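Local coordinates for thymidylate synthase (Enterobacteria phage T4, PDB 1TIS) that catalyses the reductive methylation of dUMP to dTMP, using 5,10-methylenetetrahydrofolate as one-carbon donor and reductant, and works as a homodimer, at the interface of chains A and B. Residues are numbered along the deposited sequence; one frame, centred on the assembly and turned at random. Chains: chain A/B, Thymidylate synthase.

Contact 1: the interface of chains A and B. Residues chain A 161, 163, 170-172, 210; chain B 30-31.
The side-chain amide of A:Asn163 lies on the phenyl ring of B:Phe30, the two planes 23° apart and stacked, with the side chains sliding past each other in opposite directions. This is part of the dimer interface of the thymidylate synthase family, in which a beta-sheet of each subunit packs against that of its partner, and it illustrates how one aromatic residue can key a strand end into a neighbouring sheet. CB of A:Asn163 sits over the middle of the ring, 3.6 Å from its centroid, as a CH-pi contact. The rest of the amide runs back towards the root of the ring: CG of A:Asn163 is 3.4 Å from CG of B:Phe30, while its nitrogen ND2 comes 3.6 Å from CB of the phenylalanine. A:Asn163 is poorly ordered, and the finer placing of its amide oxygen carries little weight.

The other side of the ring is approached by A:Ile210 of strand 205-213. The terminal methyl CD1 of A:Ile210 lies off the rim, 3.4 Å from CD2 of B:Phe30, and also meets CA of B:Gly31 at 3.7 Å. With CG1 beside the backbone N of A:Ile210 (chi1 -45°), the long branch is the one that carries this methyl to the phenyl group.

The far end of the ring points into strands 157-164 and 168-175 of chain A. A:Gln172 offers its CB to CZ of B:Phe30 at 3.7 Å, and its amide is steeply inclined to the ring rather than stacked. CB of A:Asp170 meets CE2 of B:Phe30 at 3.9 Å, and CB of A:Gln161 reaches CE1 of the same ring at 4.0 Å. In B:Phe30 itself CG is anti to the backbone N (chi1 173°), which sends the ring away from the end of strand 26-30 and in among these chain A side chains.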
loop_
_atom_site.group_PDB
_atom_site.type_symbol
_atom_site.label_atom_id
_atom_site.label_comp_id
_atom_site.label_asym_id
_atom_site.label_seq_id
_atom_site.Cartn_x
_atom_site.Cartn_y
_atom_site.Cartn_z
ATOM N N GLN A 161 6.252 2.539 3.646
ATOM C CA GLN A 161 6.302 2.371 5.086
ATOM C C GLN A 161 7.774 2.136 5.380
ATOM O O GLN A 161 8.451 1.459 4.600
ATOM C CB GLN A 161 5.495 1.134 5.462
ATOM C CG GLN A 161 4.318 1.132 6.418
ATOM C CD GLN A 161 4.713 1.191 7.878
ATOM O OE1 GLN A 161 5.728 1.775 8.260
ATOM N NE2 GLN A 161 3.966 0.584 8.779
ATOM N N ASN A 163 10.427 0.712 8.510
ATOM C CA ASN A 163 10.417 -0.091 9.739
ATOM C C ASN A 163 11.836 -0.011 10.262
ATOM O O ASN A 163 12.776 -0.031 9.454
ATOM C CB ASN A 163 10.124 -1.546 9.456
ATOM C CG ASN A 163 9.186 -2.208 10.439
ATOM O OD1 ASN A 163 7.976 -2.001 10.401
ATOM N ND2 ASN A 163 9.656 -3.097 11.298
ATOM N N ASP A 170 14.117 -0.330 7.029
ATOM C CA ASP A 170 13.542 -1.151 5.995
ATOM C C ASP A 170 12.570 -0.269 5.232
ATOM O O ASP A 170 11.990 0.605 5.895
ATOM C CB ASP A 170 12.820 -2.333 6.636
ATOM C CG ASP A 170 13.617 -3.211 7.609
ATOM O OD1 ASP A 170 14.809 -3.454 7.412
ATOM O OD2 ASP A 170 13.011 -3.675 8.572
ATOM N N LEU A 171 12.381 -0.401 3.909
ATOM C CA LEU A 171 11.392 0.407 3.232
ATOM C C LEU A 171 10.499 -0.515 2.444
ATOM O O LEU A 171 10.969 -1.528 1.930
ATOM C CB LEU A 171 12.013 1.401 2.236
ATOM C CG LEU A 171 11.037 2.395 1.538
ATOM C CD1 LEU A 171 11.816 3.639 1.217
ATOM C CD2 LEU A 171 10.425 1.840 0.264
ATOM N N GLN A 172 9.226 -0.196 2.254
ATOM C CA GLN A 172 8.332 -0.998 1.419
ATOM C C GLN A 172 7.406 -0.120 0.567
ATOM O O GLN A 172 6.630 0.663 1.090
ATOM C CB GLN A 172 7.504 -1.933 2.320
ATOM C CG GLN A 172 6.368 -2.540 1.551
ATOM C CD GLN A 172 5.612 -3.526 2.365
ATOM O OE1 GLN A 172 5.481 -4.643 1.899
ATOM N NE2 GLN A 172 5.130 -3.260 3.562
ATOM N N ILE A 210 11.289 -4.253 0.499
ATOM C CA ILE A 210 10.137 -5.099 0.180
ATOM C C ILE A 210 9.275 -4.366 -0.800
ATOM O O ILE A 210 9.159 -3.160 -0.696
ATOM C CB ILE A 210 9.305 -5.374 1.417
ATOM C CG1 ILE A 210 10.150 -5.751 2.603
ATOM C CG2 ILE A 210 8.419 -6.551 1.139
ATOM C CD1 ILE A 210 9.236 -5.723 3.840
ATOM N N PHE B 30 7.971 -7.595 9.537
ATOM C CA PHE B 30 7.516 -6.519 8.632
ATOM C C PHE B 30 7.439 -6.972 7.176
ATOM O O PHE B 30 8.462 -7.308 6.569
ATOM C CB PHE B 30 8.484 -5.306 8.737
ATOM C CG PHE B 30 8.278 -4.152 7.761
ATOM C CD1 PHE B 30 7.164 -3.332 7.868
ATOM C CD2 PHE B 30 9.233 -3.926 6.766
ATOM C CE1 PHE B 30 7.011 -2.295 6.977
ATOM C CE2 PHE B 30 9.072 -2.883 5.880
ATOM C CZ PHE B 30 7.957 -2.072 5.993
ATOM N N GLY B 31 6.277 -7.022 6.580
ATOM C CA GLY B 31 6.229 -7.339 5.181
ATOM C C GLY B 31 5.494 -8.608 4.965
ATOM O O GLY B 31 6.129 -9.574 4.627
#

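Contact 2: the interface of chains A and B. Residues chain A 143, 158-159, 174, 176; chain B 139, 141, 159.
The ring of B:Phe159 is covered on both faces: its symmetry mate A:Phe159 stacks on one, and CG2 of B:Ile139, from its own chain, lies over the rim of the other. The two phenyl rings have centroids 4.1 Å apart and planes inclined by 17°, and they are offset, so that rim atoms such as CE1 of A:Phe159 and CE1 of B:Phe159, 3.7 Å apart, face each other. Both rings are poorly ordered, and their exact tilt should be read with that in mind. At the edge of the B:Phe159 ring, in its plane, stand the sulfur SD of A:Met158 and OG of B:Ser141.

Such a stack of equivalent residues about a two-fold axis is a familiar device at the core of a homodimer, here the sheet-to-sheet interface of thymidylate synthase. A:Met158 lies beside it with CG in the crowded position between backbone N and carbonyl carbon (chi1 62°), which turns the thioether towards chain B. Beyond the phenyl group A:Met158 meets B:Ile139 tip to tip, its methyl CE lying 3.7 Å from CD1 of the isoleucine.

The side chain of A:Arg176 crosses that of B:Ile139 at about a right angle, its CD 3.4 Å from CD1 of the isoleucine. In this family the arginine equivalent to A:Arg176 binds dUMP. B:Ile139 follows closely on B:Arg136 and B:Arg137, the pair that in this family crosses the interface to bind the nucleotide phosphate in the partner's site. The aliphatic packing may therefore help to hold elements of a shared site in register.

B:Ile139 also serves the indole of A:Trp143, with CD1 above one face towards the rim and CB of B:Ile139 4.0 Å from CZ2 of the tryptophan. CD1 of the indole touches CB of B:Ser141. A water lies in the indole plane at its edge, accepting a nearly straight hydrogen bond from NE1 of A:Trp143 (2.9 Å, 168° at the hydrogen) and standing 2.9 Å from the carbonyl O of B:Ile139.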
loop_
_atom_site.group_PDB
_atom_site.type_symbol
_atom_site.label_atom_id
_atom_site.label_comp_id
_atom_site.label_asym_id
_atom_site.label_seq_id
_atom_site.Cartn_x
_atom_site.Cartn_y
_atom_site.Cartn_z
ATOM N N TRP A 143 -0.298 9.522 -3.328
ATOM C CA TRP A 143 -1.583 9.631 -3.979
ATOM C C TRP A 143 -2.358 10.632 -3.152
ATOM O O TRP A 143 -2.586 10.477 -1.951
ATOM C CB TRP A 143 -2.223 8.283 -3.973
ATOM C CG TRP A 143 -3.557 8.130 -4.667
ATOM C CD1 TRP A 143 -4.732 8.158 -3.950
ATOM C CD2 TRP A 143 -3.735 7.788 -5.985
ATOM N NE1 TRP A 143 -5.646 7.802 -4.813
ATOM C CE2 TRP A 143 -5.095 7.574 -6.025
ATOM C CE3 TRP A 143 -2.985 7.593 -7.122
ATOM C CZ2 TRP A 143 -5.711 7.166 -7.189
ATOM C CZ3 TRP A 143 -3.609 7.178 -8.280
ATOM C CH2 TRP A 143 -4.963 6.965 -8.319
ATOM N N MET A 158 3.037 4.872 -5.128
ATOM C CA MET A 158 2.278 5.817 -4.330
ATOM C C MET A 158 2.395 5.830 -2.834
ATOM O O MET A 158 1.940 6.775 -2.199
ATOM C CB MET A 158 0.833 5.649 -4.648
ATOM C CG MET A 158 0.326 4.267 -4.284
ATOM S SD MET A 158 -1.294 4.071 -5.069
ATOM C CE MET A 158 -0.488 3.945 -6.635
ATOM N N PHE A 159 3.028 4.845 -2.247
ATOM C CA PHE A 159 2.971 4.667 -0.824
ATOM C C PHE A 159 4.272 4.086 -0.361
ATOM O O PHE A 159 4.955 3.522 -1.228
ATOM C CB PHE A 159 1.872 3.733 -0.639
ATOM C CG PHE A 159 1.007 4.054 0.513
ATOM C CD1 PHE A 159 0.373 5.283 0.551
ATOM C CD2 PHE A 159 0.843 3.093 1.474
ATOM C CE1 PHE A 159 -0.468 5.575 1.596
ATOM C CE2 PHE A 159 0.001 3.386 2.520
ATOM C CZ PHE A 159 -0.645 4.615 2.576
ATOM N N TYR A 174 4.340 0.503 -2.396
ATOM C CA TYR A 174 3.222 -0.155 -3.068
ATOM C C TYR A 174 3.169 0.496 -4.454
ATOM O O TYR A 174 3.321 1.718 -4.577
ATOM C CB TYR A 174 1.956 0.077 -2.284
ATOM C CG TYR A 174 0.770 -0.642 -2.854
ATOM C CD1 TYR A 174 0.158 -0.173 -4.010
ATOM C CD2 TYR A 174 0.316 -1.754 -2.189
ATOM C CE1 TYR A 174 -0.938 -0.833 -4.517
ATOM C CE2 TYR A 174 -0.787 -2.410 -2.685
ATOM C CZ TYR A 174 -1.388 -1.937 -3.833
ATOM O OH TYR A 174 -2.492 -2.579 -4.290
ATOM N N ARG A 176 0.990 0.705 -8.070
ATOM C CA ARG A 176 -0.286 0.453 -8.694
ATOM C C ARG A 176 -0.205 -0.444 -9.917
ATOM O O ARG A 176 -0.978 -1.408 -10.020
ATOM C CB ARG A 176 -0.899 1.767 -9.103
ATOM C CG ARG A 176 -2.368 1.651 -9.381
ATOM C CD ARG A 176 -2.834 2.940 -9.962
ATOM N NE ARG A 176 -2.221 3.306 -11.220
ATOM C CZ ARG A 176 -1.625 4.486 -11.304
ATOM N NH1 ARG A 176 -1.584 5.313 -10.253
ATOM N NH2 ARG A 176 -1.072 4.856 -12.443
ATOM N N ILE B 139 -8.418 2.976 -6.735
ATOM C CA ILE B 139 -7.754 3.001 -5.410
ATOM C C ILE B 139 -8.466 3.815 -4.316
ATOM O O ILE B 139 -8.968 4.864 -4.732
ATOM C CB ILE B 139 -6.326 3.584 -5.618
ATOM C CG1 ILE B 139 -5.623 2.849 -6.718
ATOM C CG2 ILE B 139 -5.516 3.483 -4.353
ATOM C CD1 ILE B 139 -4.155 3.246 -6.808
ATOM N N SER B 141 -7.471 5.708 -0.859
ATOM C CA SER B 141 -6.524 5.991 0.186
ATOM C C SER B 141 -7.329 6.538 1.329
ATOM O O SER B 141 -8.281 7.291 1.082
ATOM C CB SER B 141 -5.550 7.030 -0.312
ATOM O OG SER B 141 -4.647 7.502 0.682
ATOM N N PHE B 159 -5.244 1.810 2.630
ATOM C CA PHE B 159 -5.140 1.849 1.200
ATOM C C PHE B 159 -5.852 0.658 0.635
ATOM O O PHE B 159 -6.032 -0.288 1.414
ATOM C CB PHE B 159 -3.709 1.783 0.957
ATOM C CG PHE B 159 -3.247 2.674 -0.125
ATOM C CD1 PHE B 159 -3.475 4.034 -0.014
ATOM C CD2 PHE B 159 -2.575 2.107 -1.175
ATOM C CE1 PHE B 159 -3.012 4.877 -0.993
ATOM C CE2 PHE B 159 -2.111 2.952 -2.154
ATOM C CZ PHE B 159 -2.330 4.321 -2.060
HETATM O O HOH W 1 -8.484 7.717 -4.563
#

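The centres of contact 1 and contact 2 lie about 15 Å apart on one interface, and both draw on chain A strands 157-164 and 168-175. Contact 2 uses the beginning of the first strand and the end of the second, and its centre is about 6 Å from the nucleophile A:Cys156, that of contact 1 about 16 Å. The same strand pair thus runs from the docking point of B:Phe30 to the stacked phenylalanines near the active site. Both contacts recur with the chains exchanged. As each dUMP site draws on residues of both subunits, dimerisation is likely to be needed to complete it.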